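Ribulose-1,5-bisphosphate carboxylase/oxygenase large subunit (Rhodopseudomonas palustris, PDB 3QFW) belongs to the Rubisco-like proteins and probably binds magnesium and acts on a Rubisco-type substrate, though its true reaction may differ from ribulose-bisphosphate carboxylation. Local coordinates at residues G217-E222 / A247-V252; S237-I242 / V251-A256. All coordinates share one frame; numbering follows the deposited sequence.

Interaction 1. Residues G217-E222 / A247-V252; sequences GVIRDE and AGLVVV
The last turns of helix 209-222 lie over the chain that leads into strand 250-253, with the CA atoms of Arg220 and Leu249 nearest each other at 8.6 Å. This is the layering of the beta/alpha (TIM) barrel, helix outside and strand within. Helix 209-222 leads into strand 226-229, and Leu249, directly before strand 250-253, places the contact at the end where the strands begin. Ala247 and Gly248 both have positive phi (61° and 88°), and after them the Leu249 side chain points to the helix.

The buried part of the contact is a pair of branched aliphatic side chains. The CG2 methyl of Ile219, anti to the backbone N, reaches the Leu249 methyls, 3.7 Å from CD1 and 4.2 Å from CD2. The other branch of Ile219 leads away, and the same side chain packs on Phe177 of helix 177-195. Val227 of strand 226-229 touches both Ile219 and Leu249, so the three form one apolar cluster.

Towards solvent, Arg220 takes over. Its chain bends at chi3 (76°) and brings the guanidinium obliquely to the methyl of Ala247. Both residues also touch a crystal neighbour, so the lattice may influence this pose. Ala247 CB lies 3.6 Å from Arg220 NE and 3.3 Å from Arg220 NH2.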
loop_
_atom_site.group_PDB
_atom_site.type_symbol
_atom_site.label_atom_id
_atom_site.label_comp_id
_atom_site.label_asym_id
_atom_site.label_seq_id
_atom_site.Cartn_x
_atom_site.Cartn_y
_atom_site.Cartn_z
ATOM N N GLY B 217 16.437 -14.615 -7.278
ATOM C CA GLY B 217 17.281 -15.558 -7.991
ATOM C C GLY B 217 18.723 -15.091 -8.071
ATOM O O GLY B 217 19.650 -15.863 -7.820
ATOM N N VAL B 218 18.914 -13.824 -8.426
ATOM C CA VAL B 218 20.247 -13.239 -8.499
ATOM C C VAL B 218 20.922 -13.249 -7.125
ATOM O O VAL B 218 22.085 -13.627 -6.997
ATOM C CB VAL B 218 20.204 -11.793 -9.043
ATOM C CG1 VAL B 218 21.585 -11.141 -8.958
ATOM C CG2 VAL B 218 19.665 -11.771 -10.478
ATOM N N ILE B 219 20.181 -12.836 -6.102
ATOM C CA ILE B 219 20.700 -12.810 -4.741
ATOM C C ILE B 219 21.275 -14.169 -4.358
ATOM O O ILE B 219 22.412 -14.273 -3.918
ATOM C CB ILE B 219 19.600 -12.421 -3.733
ATOM C CG1 ILE B 219 19.198 -10.970 -3.962
ATOM C CG2 ILE B 219 20.080 -12.628 -2.298
ATOM C CD1 ILE B 219 20.378 -10.111 -4.291
ATOM N N ARG B 220 20.472 -15.208 -4.551
ATOM C CA ARG B 220 20.883 -16.561 -4.222
ATOM C C ARG B 220 22.075 -17.004 -5.068
ATOM O O ARG B 220 23.001 -17.633 -4.560
ATOM C CB ARG B 220 19.704 -17.529 -4.381
ATOM C CG ARG B 220 18.452 -17.087 -3.624
ATOM C CD ARG B 220 17.419 -18.205 -3.492
ATOM N NE ARG B 220 17.802 -19.184 -2.476
ATOM C CZ ARG B 220 17.927 -20.491 -2.699
ATOM N NH1 ARG B 220 17.693 -20.980 -3.910
ATOM N NH2 ARG B 220 18.288 -21.309 -1.714
ATOM N N ASP B 221 22.054 -16.675 -6.355
ATOM C CA ASP B 221 23.150 -17.048 -7.247
ATOM C C ASP B 221 24.459 -16.348 -6.888
ATOM O O ASP B 221 25.543 -16.898 -7.084
ATOM C CB ASP B 221 22.779 -16.777 -8.706
ATOM C CG ASP B 221 21.662 -17.670 -9.193
ATOM O OD1 ASP B 221 21.450 -18.738 -8.575
ATOM O OD2 ASP B 221 20.995 -17.306 -10.191
ATOM N N GLU B 222 24.353 -15.134 -6.360
ATOM C CA GLU B 222 25.526 -14.352 -5.995
ATOM C C GLU B 222 26.031 -14.683 -4.590
ATOM O O GLU B 222 27.077 -14.192 -4.173
ATOM C CB GLU B 222 25.231 -12.857 -6.117
ATOM C CG GLU B 222 25.005 -12.389 -7.548
ATOM C CD GLU B 222 26.222 -12.604 -8.426
ATOM O OE1 GLU B 222 27.353 -12.615 -7.887
ATOM O OE2 GLU B 222 26.051 -12.765 -9.651
ATOM N N ALA B 247 14.813 -18.567 1.902
ATOM C CA ALA B 247 15.803 -19.635 2.071
ATOM C C ALA B 247 16.997 -19.275 2.963
ATOM O O ALA B 247 18.154 -19.491 2.584
ATOM C CB ALA B 247 16.296 -20.114 0.696
ATOM N N GLY B 248 16.722 -18.737 4.149
ATOM C CA GLY B 248 17.770 -18.465 5.119
ATOM C C GLY B 248 18.426 -17.105 4.976
ATOM O O GLY B 248 19.370 -16.768 5.712
ATOM N N LEU B 249 17.946 -16.328 4.009
ATOM C CA LEU B 249 18.394 -14.955 3.842
ATOM C C LEU B 249 17.843 -14.120 4.985
ATOM O O LEU B 249 16.745 -14.382 5.468
ATOM C CB LEU B 249 17.860 -14.385 2.524
ATOM C CG LEU B 249 18.360 -14.991 1.214
ATOM C CD1 LEU B 249 17.748 -14.258 0.025
ATOM C CD2 LEU B 249 19.871 -14.931 1.156
ATOM N N VAL B 250 18.583 -13.111 5.420
ATOM C CA VAL B 250 18.012 -12.166 6.368
ATOM C C VAL B 250 17.063 -11.248 5.585
ATOM O O VAL B 250 17.472 -10.596 4.616
ATOM C CB VAL B 250 19.088 -11.350 7.097
ATOM C CG1 VAL B 250 18.445 -10.355 8.047
ATOM C CG2 VAL B 250 20.047 -12.286 7.871
ATOM N N VAL B 251 15.798 -11.213 5.989
ATOM C CA VAL B 251 14.821 -10.358 5.302
ATOM C C VAL B 251 14.637 -9.056 6.061
ATOM O O VAL B 251 14.108 -9.045 7.176
ATOM C CB VAL B 251 13.466 -11.043 5.154
ATOM C CG1 VAL B 251 12.429 -10.062 4.517
ATOM C CG2 VAL B 251 13.611 -12.306 4.320
ATOM N N VAL B 252 15.081 -7.962 5.458
ATOM C CA VAL B 252 15.021 -6.654 6.100
ATOM C C VAL B 252 13.849 -5.886 5.496
ATOM O O VAL B 252 13.803 -5.671 4.285
ATOM C CB VAL B 252 16.305 -5.844 5.853
ATOM C CG1 VAL B 252 16.254 -4.525 6.611
ATOM C CG2 VAL B 252 17.561 -6.652 6.239
#

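Interaction 2. Residues S237-I242 / V251-A256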
loop_
_atom_site.group_PDB
_atom_site.type_symbol
_atom_site.label_atom_id
_atom_site.label_comp_id
_atom_site.label_asym_id
_atom_site.label_seq_id
_atom_site.Cartn_x
_atom_site.Cartn_y
_atom_site.Cartn_z
ATOM N N SER B 237 0.968 -9.352 0.710
ATOM C CA SER B 237 0.812 -10.749 0.313
ATOM C C SER B 237 2.024 -11.241 -0.478
ATOM O O SER B 237 2.496 -12.358 -0.266
ATOM C CB SER B 237 -0.495 -11.001 -0.440
ATOM O OG SER B 237 -1.609 -10.904 0.426
ATOM N N ASN B 238 2.554 -10.407 -1.365
ATOM C CA ASN B 238 3.777 -10.773 -2.085
ATOM C C ASN B 238 5.046 -10.740 -1.231
ATOM O O ASN B 238 5.966 -11.560 -1.408
ATOM C CB ASN B 238 3.919 -9.888 -3.313
ATOM C CG ASN B 238 2.674 -9.893 -4.145
ATOM O OD1 ASN B 238 2.290 -10.926 -4.700
ATOM N ND2 ASN B 238 2.003 -8.748 -4.216
ATOM N N PHE B 239 5.100 -9.789 -0.305
ATOM C CA PHE B 239 6.192 -9.750 0.658
ATOM C C PHE B 239 6.246 -11.089 1.385
ATOM O O PHE B 239 7.307 -11.705 1.501
ATOM C CB PHE B 239 6.006 -8.607 1.658
ATOM C CG PHE B 239 6.954 -8.676 2.851
ATOM C CD1 PHE B 239 8.314 -8.440 2.687
ATOM C CD2 PHE B 239 6.474 -8.962 4.119
ATOM C CE1 PHE B 239 9.199 -8.499 3.778
ATOM C CE2 PHE B 239 7.346 -9.029 5.226
ATOM C CZ PHE B 239 8.711 -8.793 5.052
ATOM N N HIS B 240 5.087 -11.553 1.841
ATOM C CA HIS B 240 5.015 -12.813 2.584
ATOM C C HIS B 240 5.446 -13.987 1.708
ATOM O O HIS B 240 6.154 -14.896 2.163
ATOM C CB HIS B 240 3.594 -13.019 3.086
ATOM C CG HIS B 240 3.438 -14.161 4.039
ATOM N ND1 HIS B 240 4.260 -14.343 5.129
ATOM C CD2 HIS B 240 2.535 -15.169 4.075
ATOM C CE1 HIS B 240 3.875 -15.420 5.792
ATOM N NE2 HIS B 240 2.829 -15.939 5.172
ATOM N N ALA B 241 5.018 -13.965 0.449
ATOM C CA ALA B 241 5.405 -14.996 -0.512
ATOM C C ALA B 241 6.918 -15.067 -0.684
ATOM O O ALA B 241 7.482 -16.159 -0.767
ATOM C CB ALA B 241 4.731 -14.756 -1.860
ATOM N N ILE B 242 7.571 -13.907 -0.753
ATOM C CA ILE B 242 9.029 -13.854 -0.876
ATOM C C ILE B 242 9.702 -14.375 0.389
ATOM O O ILE B 242 10.725 -15.062 0.319
ATOM C CB ILE B 242 9.544 -12.428 -1.185
ATOM C CG1 ILE B 242 9.363 -12.112 -2.668
ATOM C CG2 ILE B 242 11.020 -12.297 -0.855
ATOM C CD1 ILE B 242 10.251 -12.940 -3.590
ATOM N N VAL B 251 15.798 -11.213 5.989
ATOM C CA VAL B 251 14.821 -10.358 5.302
ATOM C C VAL B 251 14.637 -9.056 6.061
ATOM O O VAL B 251 14.108 -9.045 7.176
ATOM C CB VAL B 251 13.466 -11.043 5.154
ATOM C CG1 VAL B 251 12.429 -10.062 4.517
ATOM C CG2 VAL B 251 13.611 -12.306 4.320
ATOM N N VAL B 252 15.081 -7.962 5.458
ATOM C CA VAL B 252 15.021 -6.654 6.100
ATOM C C VAL B 252 13.849 -5.886 5.496
ATOM O O VAL B 252 13.803 -5.671 4.285
ATOM C CB VAL B 252 16.305 -5.844 5.853
ATOM C CG1 VAL B 252 16.254 -4.525 6.611
ATOM C CG2 VAL B 252 17.561 -6.652 6.239
ATOM N N ALA B 253 12.911 -5.463 6.332
ATOM C CA ALA B 253 11.774 -4.702 5.836
ATOM C C ALA B 253 12.046 -3.200 5.901
ATOM O O ALA B 253 12.706 -2.721 6.826
ATOM C CB ALA B 253 10.511 -5.062 6.604
ATOM N N HIS B 254 11.557 -2.476 4.893
ATOM C CA HIS B 254 11.649 -1.020 4.823
ATOM C C HIS B 254 10.239 -0.413 4.839
ATOM O O HIS B 254 9.302 -0.993 4.286
ATOM C CB HIS B 254 12.359 -0.591 3.535
ATOM C CG HIS B 254 12.658 0.875 3.473
ATOM N ND1 HIS B 254 11.776 1.795 2.947
ATOM C CD2 HIS B 254 13.739 1.584 3.887
ATOM C CE1 HIS B 254 12.298 3.005 3.036
ATOM N NE2 HIS B 254 13.494 2.905 3.597
ATOM N N PRO B 255 10.088 0.766 5.455
ATOM C CA PRO B 255 8.734 1.290 5.659
ATOM C C PRO B 255 8.185 2.187 4.531
ATOM O O PRO B 255 7.192 2.871 4.758
ATOM C CB PRO B 255 8.887 2.111 6.942
ATOM C CG PRO B 255 10.282 2.659 6.839
ATOM C CD PRO B 255 11.096 1.521 6.234
ATOM N N ALA B 256 8.810 2.201 3.358
ATOM C CA ALA B 256 8.317 3.038 2.262
ATOM C C ALA B 256 6.809 2.838 2.049
ATOM O O ALA B 256 6.349 1.710 1.944
ATOM C CB ALA B 256 9.077 2.733 0.982
#
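Ser237 OG is gripped by two groups, Glu79 OE2 and Gly81 N, and so ties down the start of the helix that carries Phe239 onto Val251 and Ala253. One residue on, Asn238 OD1 accepts a hydrogen bond from Leu209 N of the second subunit, which places this helix at the dimer interface.

Phe239 does the packing. Its CG stands anti to the backbone N (chi1 169°), and the ring reaches from the helix to the strand with its far end leading. CE1 of Phe239 comes to 3.7 Å from Val251 CG1, and CZ of Phe239 lies 4.4 Å from Ala253 CB; both methyls meet the ring obliquely. Val251 and Ala253 are two apart on the strand and point to the helix, while Val252 between them points away. The ring also packs on Val229, Pro231 and Phe276.

Past the strand, Ala256 N donates to His254 ND1 at 3.0 Å, tilted from the imidazole plane, and His254 stacks on His167. An outer helix packed through an aromatic side chain against alternate residues of the next strand is the arrangement of a beta-alpha-beta crossover in a TIM barrel.

How the interactions relate
Both contacts use strand 250-253, and their centres lie about 13 Å apart. Their segments overlap at Val251 and Val252, of which Val251 makes contact in interaction 2 alone. Along the chain the order is helix 209-222, strand 226-229, helix 231-234, helix 236-243 and then the shared strand, so the helical segments of the two interactions flank strand 226-229 in sequence. Interaction 1 sits at the shared strand's beginning, near the surface, its centre about 17 Å from the centre of the chain; interaction 2 lies further along, buried, at about 8 Å from that centre. Together they pack two helices on one barrel strand, and helix 236-243 also meets the second subunit.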